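Short chain dehydrogenase (Leptospira borgpetersenii serovar Hardjo-bovis, PDB 6UH2) probably works as an NAD-dependent oxidoreductase of the short-chain dehydrogenase/reductase family, acting on CH-OH groups, and binds NAD+ in a Rossmann-type fold. Local coordinates at residues L94-G99 / L127-T132; V120-T125 / A178-F183; I145-S150 / I196-I201. All coordinates share one frame; numbering follows the deposited sequence.

Contact 1: residues L94-G99 / L127-T132; sequences LINCAG and LLSQYT. With NAD (nicotinamide-adenine-dinucleotide), chain D.
Leu94 and Asn96 meet Leu128, Ser129 and Thr132 in a buried strand-on-helix contact, where helix 111-139 runs back across one face of the parallel sheet beside the NAD site. The strand 94-96 and helix 127-132 axes are nearly antiparallel, 166° apart, as expected within a beta-alpha-beta crossover. Leu94 holds its CG anti to the backbone N (chi1 166°), and its CD2 branch touches the helix. This methyl lies 3.6 Å from Leu128 O and 3.7 Å from Thr132 OG1. It therefore rests on a pair of polar atoms already engaged with each other: Thr132 OG1 donates to Leu128 O over 2.7 Å, while Thr132 N reaches the same oxygen from the opposite face of its plane. Asn96 crosses the Leu128 side chain, bringing OD1 to 3.4 Å from Leu128 CB. Its ND2 gives Ser129 OG only a weak, bent bond (3.3 Å, N-H...O angle 128°). The stronger partners are Asn147 OD1 for the amide and Thr125 O for the hydroxyl. Beyond the strand, Cys97 O accepts a 3.0 Å hydrogen bond from NAD O3D. With both hydroxyls bonded within the helix and Asn96 ND2 held by Asn147, strand and helix are joined chiefly by van der Waals packing.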
loop_
_atom_site.group_PDB
_atom_site.type_symbol
_atom_site.label_atom_id
_atom_site.label_comp_id
_atom_site.label_asym_id
_atom_site.label_seq_id
_atom_site.Cartn_x
_atom_site.Cartn_y
_atom_site.Cartn_z
ATOM N N LEU B 94 9.179 -14.197 1.912
ATOM C CA LEU B 94 10.535 -13.823 1.505
ATOM C C LEU B 94 10.595 -12.309 1.352
ATOM O O LEU B 94 9.825 -11.738 0.576
ATOM C CB LEU B 94 10.936 -14.487 0.183
ATOM C CG LEU B 94 12.192 -13.890 -0.482
ATOM C CD1 LEU B 94 13.439 -14.166 0.376
ATOM C CD2 LEU B 94 12.424 -14.404 -1.908
ATOM N N ILE B 95 11.509 -11.662 2.072
ATOM C CA ILE B 95 11.703 -10.218 1.966
ATOM C C ILE B 95 13.097 -9.968 1.407
ATOM O O ILE B 95 14.103 -10.202 2.088
ATOM C CB ILE B 95 11.510 -9.503 3.311
ATOM C CG1 ILE B 95 10.136 -9.839 3.901
ATOM C CG2 ILE B 95 11.667 -7.982 3.137
ATOM C CD1 ILE B 95 9.779 -9.026 5.112
ATOM N N ASN B 96 13.157 -9.477 0.165
ATOM C CA ASN B 96 14.427 -9.161 -0.492
ATOM C C ASN B 96 14.824 -7.735 -0.116
ATOM O O ASN B 96 14.677 -6.779 -0.880
ATOM C CB ASN B 96 14.299 -9.338 -2.001
ATOM C CG ASN B 96 14.285 -10.797 -2.415
ATOM O OD1 ASN B 96 15.208 -11.543 -2.099
ATOM N ND2 ASN B 96 13.224 -11.215 -3.114
ATOM N N CYS B 97 15.331 -7.589 1.091
ATOM C CA CYS B 97 15.634 -6.259 1.590
ATOM C C CYS B 97 17.067 -5.838 1.310
ATOM O O CYS B 97 17.358 -4.638 1.319
ATOM C CB CYS B 97 15.335 -6.187 3.100
ATOM S SG CYS B 97 15.301 -4.494 3.765
ATOM N N ALA B 98 17.961 -6.781 1.024
ATOM C CA ALA B 98 19.348 -6.418 0.772
ATOM C C ALA B 98 19.456 -5.516 -0.451
ATOM O O ALA B 98 18.807 -5.751 -1.478
ATOM C CB ALA B 98 20.187 -7.677 0.575
ATOM N N GLY B 99 20.280 -4.476 -0.326
ATOM C CA GLY B 99 20.527 -3.540 -1.409
ATOM C C GLY B 99 21.726 -2.684 -1.083
ATOM O O GLY B 99 22.011 -2.411 0.087
ATOM N N LEU B 127 18.022 -14.505 -7.449
ATOM C CA LEU B 127 18.456 -15.806 -6.947
ATOM C C LEU B 127 17.591 -16.264 -5.777
ATOM O O LEU B 127 17.132 -17.416 -5.741
ATOM C CB LEU B 127 19.928 -15.721 -6.544
ATOM C CG LEU B 127 20.718 -17.000 -6.316
ATOM C CD1 LEU B 127 20.867 -17.750 -7.619
ATOM C CD2 LEU B 127 22.083 -16.650 -5.740
ATOM N N LEU B 128 17.361 -15.377 -4.806
ATOM C CA LEU B 128 16.527 -15.747 -3.666
ATOM C C LEU B 128 15.093 -15.996 -4.108
ATOM O O LEU B 128 14.431 -16.904 -3.594
ATOM C CB LEU B 128 16.581 -14.664 -2.578
ATOM C CG LEU B 128 17.717 -14.764 -1.546
ATOM C CD1 LEU B 128 17.464 -15.906 -0.565
ATOM C CD2 LEU B 128 19.070 -14.963 -2.233
ATOM N N SER B 129 14.594 -15.201 -5.058
ATOM C CA SER B 129 13.249 -15.444 -5.574
ATOM C C SER B 129 13.181 -16.780 -6.296
ATOM O O SER B 129 12.179 -17.500 -6.195
ATOM C CB SER B 129 12.816 -14.309 -6.503
ATOM O OG SER B 129 12.709 -13.085 -5.785
ATOM N N GLN B 130 14.257 -17.155 -6.988
ATOM C CA GLN B 130 14.239 -18.384 -7.778
ATOM C C GLN B 130 14.265 -19.624 -6.883
ATOM O O GLN B 130 13.493 -20.571 -7.098
ATOM C CB GLN B 130 15.415 -18.404 -8.759
ATOM C CG GLN B 130 15.433 -19.663 -9.644
ATOM C CD GLN B 130 16.696 -19.793 -10.473
ATOM O OE1 GLN B 130 17.800 -19.857 -9.934
ATOM N NE2 GLN B 130 16.541 -19.813 -11.794
ATOM N N TYR B 131 15.150 -19.648 -5.882
ATOM C CA TYR B 131 15.169 -20.781 -4.963
ATOM C C TYR B 131 13.874 -20.869 -4.172
ATOM O O TYR B 131 13.365 -21.965 -3.921
ATOM C CB TYR B 131 16.375 -20.693 -4.021
ATOM C CG TYR B 131 17.580 -21.297 -4.682
ATOM C CD1 TYR B 131 17.845 -22.660 -4.589
ATOM C CD2 TYR B 131 18.413 -20.518 -5.463
ATOM C CE1 TYR B 131 18.932 -23.222 -5.244
ATOM C CE2 TYR B 131 19.492 -21.067 -6.117
ATOM C CZ TYR B 131 19.753 -22.412 -6.009
ATOM O OH TYR B 131 20.845 -22.927 -6.686
ATOM N N THR B 132 13.320 -19.724 -3.781
ATOM C CA THR B 132 12.092 -19.725 -2.992
ATOM C C THR B 132 10.894 -20.163 -3.833
ATOM O O THR B 132 10.083 -20.985 -3.389
ATOM C CB THR B 132 11.876 -18.330 -2.395
ATOM O OG1 THR B 132 12.984 -18.019 -1.543
ATOM C CG2 THR B 132 10.632 -18.301 -1.578
HETATM P PA NAD D . 21.733 -0.791 4.785
HETATM O O1A NAD D . 23.013 -0.414 3.997
HETATM O O2A NAD D . 21.531 -0.269 6.209
HETATM O O5B NAD D . 21.515 -2.415 4.805
HETATM C C5B NAD D . 21.719 -3.248 3.679
HETATM C C4B NAD D . 21.996 -4.600 4.279
HETATM O O4B NAD D . 22.182 -5.483 3.109
HETATM C C3B NAD D . 23.291 -4.652 5.106
HETATM O O3B NAD D . 23.065 -5.336 6.362
HETATM C C2B NAD D . 24.220 -5.508 4.233
HETATM O O2B NAD D . 25.152 -6.267 5.016
HETATM C C1B NAD D . 23.227 -6.368 3.418
HETATM N N9A NAD D . 23.957 -6.890 2.267
HETATM C C8A NAD D . 24.904 -6.244 1.475
HETATM N N7A NAD D . 25.398 -7.049 0.573
HETATM C C5A NAD D . 24.777 -8.279 0.787
HETATM C C6A NAD D . 24.895 -9.524 0.178
HETATM N N6A NAD D . 25.733 -9.744 -0.854
HETATM N N1A NAD D . 24.126 -10.525 0.632
HETATM C C2A NAD D . 23.290 -10.324 1.652
HETATM N N3A NAD D . 23.120 -9.172 2.306
HETATM C C4A NAD D . 23.886 -8.176 1.835
HETATM O O3 NAD D . 20.431 -0.400 3.906
HETATM P PN NAD D . 18.950 0.112 4.290
HETATM O O1N NAD D . 18.876 1.660 4.256
HETATM O O2N NAD D . 18.465 -0.733 5.471
HETATM O O5D NAD D . 18.241 -0.373 2.847
HETATM C C5D NAD D . 17.503 -1.577 2.823
HETATM C C4D NAD D . 16.812 -1.634 1.464
HETATM O O4D NAD D . 16.021 -0.406 1.205
HETATM C C3D NAD D . 17.851 -1.646 0.343
HETATM O O3D NAD D . 17.385 -2.423 -0.767
HETATM C C2D NAD D . 17.944 -0.171 -0.155
HETATM O O2D NAD D . 18.328 -0.052 -1.515
HETATM C C1D NAD D . 16.459 0.244 0.042
HETATM N N1N NAD D . 16.260 1.721 0.261
HETATM C C2N NAD D . 16.897 2.379 1.268
HETATM C C3N NAD D . 16.683 3.725 1.425
HETATM C C7N NAD D . 17.390 4.437 2.527
HETATM O O7N NAD D . 17.344 5.657 2.547
HETATM N N7N NAD D . 18.040 3.704 3.458
HETATM C C4N NAD D . 15.805 4.381 0.543
HETATM C C5N NAD D . 15.186 3.696 -0.460
HETATM C C6N NAD D . 15.424 2.330 -0.590
#

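Contact 2: residues V120-T125 / A178-F183; sequences VNLNGT and AGIIHF. With NAD (nicotinamide-adenine-dinucleotide), chain D.
Phe183 N donates to Gly179 O over 2.8 Å, an ordinary helical bond between two residues of the interface: Gly179 lies against Leu122, and Phe183 points toward Thr125. Segments 120-125 and 178-183 run at 25° to each other, their axes 9.8 Å apart at closest approach, and no hydrogen bond links them. Gly179 lets Leu122 come close: CD2 of the leucine lies 4.1 Å from Gly179 C, on a surface that a beta carbon would crowd. Ile180 contributes the largest share of the contact. Its extended outer arm (chi2 159°) carries CD1 to 3.4 Å from Asn121 O, within the wider pi-type turn at 120-123, and CG1 meets Leu122 CD2 at 4.1 Å. One turn further on, Thr125 and Phe183 slide past each other in opposite directions. With CG anti to the backbone N (chi1 177°), the Phe183 ring brings CD2 to 3.8 Å from Thr125 CG2, which approaches obliquely. The amide of Asn121 is held at both ends from outside, OD1 accepting from Ile100 N and ND2 bonding Thr176 OG1. Such side-by-side packing of two helices over one face of the sheet is typical of the short-chain dehydrogenase fold, whose characteristic tyrosine and lysine, here Tyr173 and Lys177, both bind NAD.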
loop_
_atom_site.group_PDB
_atom_site.type_symbol
_atom_site.label_atom_id
_atom_site.label_comp_id
_atom_site.label_asym_id
_atom_site.label_seq_id
_atom_site.Cartn_x
_atom_site.Cartn_y
_atom_site.Cartn_z
ATOM N N VAL B 120 24.254 -7.557 -6.076
ATOM C CA VAL B 120 23.468 -7.563 -4.841
ATOM C C VAL B 120 22.004 -7.271 -5.146
ATOM O O VAL B 120 21.104 -8.000 -4.709
ATOM C CB VAL B 120 24.050 -6.565 -3.819
ATOM C CG1 VAL B 120 23.147 -6.451 -2.594
ATOM C CG2 VAL B 120 25.446 -7.003 -3.393
ATOM N N ASN B 121 21.745 -6.216 -5.929
ATOM C CA ASN B 121 20.374 -5.750 -6.123
ATOM C C ASN B 121 19.604 -6.654 -7.088
ATOM O O ASN B 121 18.505 -7.116 -6.762
ATOM C CB ASN B 121 20.370 -4.293 -6.615
ATOM C CG ASN B 121 20.934 -3.307 -5.580
ATOM O OD1 ASN B 121 21.434 -3.698 -4.514
ATOM N ND2 ASN B 121 20.866 -2.015 -5.907
ATOM N N LEU B 122 20.159 -6.928 -8.276
ATOM C CA LEU B 122 19.428 -7.720 -9.270
ATOM C C LEU B 122 19.638 -9.224 -9.094
ATOM O O LEU B 122 18.665 -9.969 -8.940
ATOM C CB LEU B 122 19.816 -7.309 -10.701
ATOM C CG LEU B 122 19.209 -6.061 -11.331
ATOM C CD1 LEU B 122 19.612 -5.977 -12.806
ATOM C CD2 LEU B 122 17.670 -6.017 -11.174
ATOM N N ASN B 123 20.894 -9.694 -9.164
ATOM C CA ASN B 123 21.154 -11.128 -8.995
ATOM C C ASN B 123 20.616 -11.643 -7.665
ATOM O O ASN B 123 20.035 -12.735 -7.596
ATOM C CB ASN B 123 22.655 -11.438 -9.087
ATOM C CG ASN B 123 23.199 -11.264 -10.486
ATOM O OD1 ASN B 123 23.345 -10.144 -10.959
ATOM N ND2 ASN B 123 23.477 -12.376 -11.167
ATOM N N GLY B 124 20.824 -10.887 -6.591
ATOM C CA GLY B 124 20.400 -11.358 -5.284
ATOM C C GLY B 124 18.895 -11.515 -5.178
ATOM O O GLY B 124 18.404 -12.512 -4.646
ATOM N N THR B 125 18.141 -10.529 -5.673
ATOM C CA THR B 125 16.685 -10.655 -5.661
ATOM C C THR B 125 16.239 -11.784 -6.582
ATOM O O THR B 125 15.341 -12.559 -6.233
ATOM C CB THR B 125 16.035 -9.319 -6.056
ATOM O OG1 THR B 125 16.268 -8.360 -5.018
ATOM C CG2 THR B 125 14.521 -9.459 -6.229
ATOM N N ALA B 178 14.752 0.175 -10.718
ATOM C CA ALA B 178 13.737 0.019 -11.762
ATOM C C ALA B 178 13.594 -1.438 -12.178
ATOM O O ALA B 178 12.478 -1.917 -12.436
ATOM C CB ALA B 178 14.091 0.861 -12.987
ATOM N N GLY B 179 14.720 -2.150 -12.269
ATOM C CA GLY B 179 14.676 -3.557 -12.647
ATOM C C GLY B 179 13.961 -4.419 -11.621
ATOM O O GLY B 179 13.278 -5.384 -11.981
ATOM N N ILE B 180 14.127 -4.103 -10.332
ATOM C CA ILE B 180 13.460 -4.857 -9.268
ATOM C C ILE B 180 11.967 -4.576 -9.272
ATOM O O ILE B 180 11.144 -5.480 -9.063
ATOM C CB ILE B 180 14.093 -4.517 -7.902
ATOM C CG1 ILE B 180 15.472 -5.168 -7.775
ATOM C CG2 ILE B 180 13.187 -4.955 -6.721
ATOM C CD1 ILE B 180 16.349 -4.495 -6.728
ATOM N N ILE B 181 11.591 -3.313 -9.470
ATOM C CA ILE B 181 10.173 -2.981 -9.578
ATOM C C ILE B 181 9.533 -3.756 -10.727
ATOM O O ILE B 181 8.418 -4.278 -10.597
ATOM C CB ILE B 181 10.004 -1.460 -9.728
ATOM C CG1 ILE B 181 10.389 -0.765 -8.413
ATOM C CG2 ILE B 181 8.577 -1.105 -10.114
ATOM C CD1 ILE B 181 10.540 0.752 -8.547
ATOM N N HIS B 182 10.228 -3.869 -11.859
ATOM C CA HIS B 182 9.602 -4.550 -12.990
ATOM C C HIS B 182 9.677 -6.062 -12.823
ATOM O O HIS B 182 8.770 -6.774 -13.265
ATOM C CB HIS B 182 10.245 -4.107 -14.313
ATOM C CG HIS B 182 9.338 -4.257 -15.495
ATOM N ND1 HIS B 182 8.060 -3.743 -15.516
ATOM C CD2 HIS B 182 9.518 -4.869 -16.692
ATOM C CE1 HIS B 182 7.486 -4.038 -16.671
ATOM N NE2 HIS B 182 8.351 -4.715 -17.406
ATOM N N PHE B 183 10.728 -6.558 -12.167
ATOM C CA PHE B 183 10.793 -7.981 -11.815
ATOM C C PHE B 183 9.627 -8.380 -10.918
ATOM O O PHE B 183 9.087 -9.486 -11.032
ATOM C CB PHE B 183 12.118 -8.280 -11.111
ATOM C CG PHE B 183 12.257 -9.705 -10.653
ATOM C CD1 PHE B 183 12.364 -10.734 -11.576
ATOM C CD2 PHE B 183 12.282 -10.018 -9.304
ATOM C CE1 PHE B 183 12.481 -12.066 -11.161
ATOM C CE2 PHE B 183 12.417 -11.338 -8.880
ATOM C CZ PHE B 183 12.521 -12.361 -9.805
HETATM P PA NAD D . 21.733 -0.791 4.785
HETATM O O1A NAD D . 23.013 -0.414 3.997
HETATM O O2A NAD D . 21.531 -0.269 6.209
HETATM O O5B NAD D . 21.515 -2.415 4.805
HETATM C C5B NAD D . 21.719 -3.248 3.679
HETATM C C4B NAD D . 21.996 -4.600 4.279
HETATM O O4B NAD D . 22.182 -5.483 3.109
HETATM C C3B NAD D . 23.291 -4.652 5.106
HETATM O O3B NAD D . 23.065 -5.336 6.362
HETATM C C2B NAD D . 24.220 -5.508 4.233
HETATM O O2B NAD D . 25.152 -6.267 5.016
HETATM C C1B NAD D . 23.227 -6.368 3.418
HETATM N N9A NAD D . 23.957 -6.890 2.267
HETATM C C8A NAD D . 24.904 -6.244 1.475
HETATM N N7A NAD D . 25.398 -7.049 0.573
HETATM C C5A NAD D . 24.777 -8.279 0.787
HETATM C C6A NAD D . 24.895 -9.524 0.178
HETATM N N6A NAD D . 25.733 -9.744 -0.854
HETATM N N1A NAD D . 24.126 -10.525 0.632
HETATM C C2A NAD D . 23.290 -10.324 1.652
HETATM N N3A NAD D . 23.120 -9.172 2.306
HETATM C C4A NAD D . 23.886 -8.176 1.835
HETATM O O3 NAD D . 20.431 -0.400 3.906
HETATM P PN NAD D . 18.950 0.112 4.290
HETATM O O1N NAD D . 18.876 1.660 4.256
HETATM O O2N NAD D . 18.465 -0.733 5.471
HETATM O O5D NAD D . 18.241 -0.373 2.847
HETATM C C5D NAD D . 17.503 -1.577 2.823
HETATM C C4D NAD D . 16.812 -1.634 1.464
HETATM O O4D NAD D . 16.021 -0.406 1.205
HETATM C C3D NAD D . 17.851 -1.646 0.343
HETATM O O3D NAD D . 17.385 -2.423 -0.767
HETATM C C2D NAD D . 17.944 -0.171 -0.155
HETATM O O2D NAD D . 18.328 -0.052 -1.515
HETATM C C1D NAD D . 16.459 0.244 0.042
HETATM N N1N NAD D . 16.260 1.721 0.261
HETATM C C2N NAD D . 16.897 2.379 1.268
HETATM C C3N NAD D . 16.683 3.725 1.425
HETATM C C7N NAD D . 17.390 4.437 2.527
HETATM O O7N NAD D . 17.344 5.657 2.547
HETATM N N7N NAD D . 18.040 3.704 3.458
HETATM C C4N NAD D . 15.805 4.381 0.543
HETATM C C5N NAD D . 15.186 3.696 -0.460
HETATM C C6N NAD D . 15.424 2.330 -0.590
#

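Contact 3: residues I145-S150 / I196-I201. With NAD (nicotinamide-adenine-dinucleotide), chain D.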
loop_
_atom_site.group_PDB
_atom_site.type_symbol
_atom_site.label_atom_id
_atom_site.label_comp_id
_atom_site.label_asym_id
_atom_site.label_seq_id
_atom_site.Cartn_x
_atom_site.Cartn_y
_atom_site.Cartn_z
ATOM N N ILE B 145 6.240 -12.958 -1.570
ATOM C CA ILE B 145 7.531 -12.300 -1.755
ATOM C C ILE B 145 7.325 -10.793 -1.663
ATOM O O ILE B 145 6.354 -10.248 -2.205
ATOM C CB ILE B 145 8.168 -12.694 -3.105
ATOM C CG1 ILE B 145 8.415 -14.211 -3.158
ATOM C CG2 ILE B 145 9.449 -11.909 -3.365
ATOM C CD1 ILE B 145 8.968 -14.708 -4.511
ATOM N N LEU B 146 8.242 -10.116 -0.979
ATOM C CA LEU B 146 8.225 -8.656 -0.918
ATOM C C LEU B 146 9.610 -8.153 -1.284
ATOM O O LEU B 146 10.584 -8.472 -0.596
ATOM C CB LEU B 146 7.818 -8.143 0.469
ATOM C CG LEU B 146 7.838 -6.609 0.599
ATOM C CD1 LEU B 146 6.813 -5.962 -0.352
ATOM C CD2 LEU B 146 7.610 -6.159 2.057
ATOM N N ASN B 147 9.692 -7.381 -2.366
ATOM C CA ASN B 147 10.944 -6.814 -2.846
ATOM C C ASN B 147 11.081 -5.370 -2.376
ATOM O O ASN B 147 10.123 -4.746 -1.907
ATOM C CB ASN B 147 11.012 -6.900 -4.378
ATOM C CG ASN B 147 11.013 -8.327 -4.867
ATOM O OD1 ASN B 147 11.581 -9.207 -4.219
ATOM N ND2 ASN B 147 10.363 -8.574 -6.000
ATOM N N PHE B 148 12.292 -4.835 -2.504
ATOM C CA PHE B 148 12.569 -3.466 -2.087
ATOM C C PHE B 148 13.081 -2.674 -3.283
ATOM O O PHE B 148 14.148 -2.976 -3.831
ATOM C CB PHE B 148 13.536 -3.427 -0.896
ATOM C CG PHE B 148 12.820 -3.340 0.423
ATOM C CD1 PHE B 148 12.191 -4.458 0.954
ATOM C CD2 PHE B 148 12.708 -2.125 1.092
ATOM C CE1 PHE B 148 11.484 -4.370 2.159
ATOM C CE2 PHE B 148 12.006 -2.034 2.282
ATOM C CZ PHE B 148 11.392 -3.158 2.819
ATOM N N GLY B 149 12.279 -1.699 -3.715
ATOM C CA GLY B 149 12.701 -0.748 -4.717
ATOM C C GLY B 149 13.311 0.470 -4.060
ATOM O O GLY B 149 14.083 0.352 -3.098
ATOM N N SER B 150 12.946 1.645 -4.570
ATOM C CA SER B 150 13.391 2.942 -4.084
ATOM C C SER B 150 12.638 4.008 -4.859
ATOM O O SER B 150 12.260 3.793 -6.019
ATOM C CB SER B 150 14.906 3.137 -4.275
ATOM O OG SER B 150 15.252 4.494 -4.022
ATOM N N ILE B 196 1.137 -17.705 -5.395
ATOM C CA ILE B 196 2.220 -16.936 -4.789
ATOM C C ILE B 196 2.039 -15.479 -5.189
ATOM O O ILE B 196 1.912 -15.175 -6.381
ATOM C CB ILE B 196 3.591 -17.475 -5.243
ATOM C CG1 ILE B 196 3.836 -18.870 -4.657
ATOM C CG2 ILE B 196 4.742 -16.519 -4.877
ATOM C CD1 ILE B 196 4.953 -19.626 -5.345
ATOM N N ARG B 197 2.021 -14.577 -4.206
ATOM C CA ARG B 197 1.940 -13.144 -4.465
ATOM C C ARG B 197 3.323 -12.503 -4.389
ATOM O O ARG B 197 4.175 -12.922 -3.601
ATOM C CB ARG B 197 1.005 -12.446 -3.463
ATOM C CG ARG B 197 -0.423 -12.968 -3.497
ATOM C CD ARG B 197 -1.392 -12.015 -2.810
ATOM N NE ARG B 197 -1.380 -12.117 -1.343
ATOM C CZ ARG B 197 -0.975 -11.147 -0.527
ATOM N NH1 ARG B 197 -0.540 -9.985 -1.028
ATOM N NH2 ARG B 197 -1.033 -11.329 0.794
ATOM N N VAL B 198 3.522 -11.450 -5.189
ATOM C CA VAL B 198 4.804 -10.751 -5.278
ATOM C C VAL B 198 4.516 -9.257 -5.359
ATOM O O VAL B 198 3.819 -8.810 -6.280
ATOM C CB VAL B 198 5.637 -11.183 -6.496
ATOM C CG1 VAL B 198 7.035 -10.530 -6.444
ATOM C CG2 VAL B 198 5.739 -12.733 -6.615
ATOM N N ASN B 199 5.040 -8.489 -4.397
ATOM C CA ASN B 199 4.865 -7.040 -4.375
ATOM C C ASN B 199 6.192 -6.385 -4.013
ATOM O O ASN B 199 7.187 -7.055 -3.719
ATOM C CB ASN B 199 3.753 -6.609 -3.398
ATOM C CG ASN B 199 2.394 -7.132 -3.807
ATOM O OD1 ASN B 199 1.804 -6.658 -4.781
ATOM N ND2 ASN B 199 1.881 -8.116 -3.063
ATOM N N CYS B 200 6.205 -5.055 -4.067
ATOM C CA CYS B 200 7.421 -4.284 -3.864
ATOM C C CYS B 200 7.103 -3.065 -3.010
ATOM O O CYS B 200 6.034 -2.464 -3.159
ATOM C CB CYS B 200 8.019 -3.841 -5.214
ATOM S SG CYS B 200 9.674 -3.144 -5.114
ATOM N N ILE B 201 8.029 -2.688 -2.131
ATOM C CA ILE B 201 7.937 -1.421 -1.412
ATOM C C ILE B 201 9.111 -0.554 -1.832
ATOM O O ILE B 201 10.259 -1.018 -1.842
ATOM C CB ILE B 201 7.907 -1.610 0.117
ATOM C CG1 ILE B 201 6.510 -2.052 0.546
ATOM C CG2 ILE B 201 8.238 -0.293 0.834
ATOM C CD1 ILE B 201 6.349 -2.243 2.054
HETATM P PA NAD D . 21.733 -0.791 4.785
HETATM O O1A NAD D . 23.013 -0.414 3.997
HETATM O O2A NAD D . 21.531 -0.269 6.209
HETATM O O5B NAD D . 21.515 -2.415 4.805
HETATM C C5B NAD D . 21.719 -3.248 3.679
HETATM C C4B NAD D . 21.996 -4.600 4.279
HETATM O O4B NAD D . 22.182 -5.483 3.109
HETATM C C3B NAD D . 23.291 -4.652 5.106
HETATM O O3B NAD D . 23.065 -5.336 6.362
HETATM C C2B NAD D . 24.220 -5.508 4.233
HETATM O O2B NAD D . 25.152 -6.267 5.016
HETATM C C1B NAD D . 23.227 -6.368 3.418
HETATM N N9A NAD D . 23.957 -6.890 2.267
HETATM C C8A NAD D . 24.904 -6.244 1.475
HETATM N N7A NAD D . 25.398 -7.049 0.573
HETATM C C5A NAD D . 24.777 -8.279 0.787
HETATM C C6A NAD D . 24.895 -9.524 0.178
HETATM N N6A NAD D . 25.733 -9.744 -0.854
HETATM N N1A NAD D . 24.126 -10.525 0.632
HETATM C C2A NAD D . 23.290 -10.324 1.652
HETATM N N3A NAD D . 23.120 -9.172 2.306
HETATM C C4A NAD D . 23.886 -8.176 1.835
HETATM O O3 NAD D . 20.431 -0.400 3.906
HETATM P PN NAD D . 18.950 0.112 4.290
HETATM O O1N NAD D . 18.876 1.660 4.256
HETATM O O2N NAD D . 18.465 -0.733 5.471
HETATM O O5D NAD D . 18.241 -0.373 2.847
HETATM C C5D NAD D . 17.503 -1.577 2.823
HETATM C C4D NAD D . 16.812 -1.634 1.464
HETATM O O4D NAD D . 16.021 -0.406 1.205
HETATM C C3D NAD D . 17.851 -1.646 0.343
HETATM O O3D NAD D . 17.385 -2.423 -0.767
HETATM C C2D NAD D . 17.944 -0.171 -0.155
HETATM O O2D NAD D . 18.328 -0.052 -1.515
HETATM C C1D NAD D . 16.459 0.244 0.042
HETATM N N1N NAD D . 16.260 1.721 0.261
HETATM C C2N NAD D . 16.897 2.379 1.268
HETATM C C3N NAD D . 16.683 3.725 1.425
HETATM C C7N NAD D . 17.390 4.437 2.527
HETATM O O7N NAD D . 17.344 5.657 2.547
HETATM N N7N NAD D . 18.040 3.704 3.458
HETATM C C4N NAD D . 15.805 4.381 0.543
HETATM C C5N NAD D . 15.186 3.696 -0.460
HETATM C C6N NAD D . 15.424 2.330 -0.590
HETATM O O HOH W 1 3.905 -8.867 -1.143
#
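Gly149 and Cys200 form the tightly packed end of this pairing between neighbouring parallel strands, while the end at Ile145 and Asn199 is hydrated. With SG anti to its backbone N (chi1 -169°), Cys200 lays the sulfur against segment 145-150, 3.3 Å from Gly149 N and 3.6 Å from Asn147 O. A beta carbon on Gly149 would sit tightly against that sulfur. The amide of Gly149 also makes the last bond of the strand pairing, to Ile201 O at 2.8 Å; this bond is bent (146°), with the donor above the carbonyl plane. Asn147 bonds strand 197-201 twice, its N donating to Asn199 O and its O accepting from Ile201 N, while its side chain reaches Asn96 and Thr184. On the opposite face, Leu146 CD1 packs 4.0 Å from Ile201 CG1, and Val237 and Leu240 of helix 231-240 lie against both side chains. On the face of Asn147 and Cys200, Ile145 and Val198 lie side by side with Ile145 CB 4.1 Å from Val198 CG1. The water belongs to the Leu146 and Asn199 face, donating to Ile145 O over 3.0 Å and accepting from Asn199 ND2 over 2.9 Å. Asn199 ND2 also bonds Val248 O, and its OD1 accepts from Gln251 N. Arg197 NH1 likewise bonds Val248 O. The paired strands end beside the cofactor, with Gly149 O 3.5 Å from NAD C6N. Phe148 O accepts a hydrogen bond from Lys177 NZ, consistent with the strand end helping to position Lys177, which also binds NAD.

In the fold
Contacts 1 and 3 are fully buried and meet in the sheet, where strands 93-96 and 144-148 are neighbours, joined by their backbones and by the Asn96 and Asn147 amides. Contact 2 is partly buried and lies between two helices on the same face; it shares helix 111-139 with contact 1. Asn147 touches Thr125, Ile180 and Phe183, so the sheet of contact 3 floors the helix pair of contact 2. The chemistry follows position: strand pairing rests on backbone hydrogen bonds, helix pairing on apolar packing, and strand-on-helix packing adds one weak amide bond. All three approach NAD at the C-terminal ends of the strands or along helix 111-139.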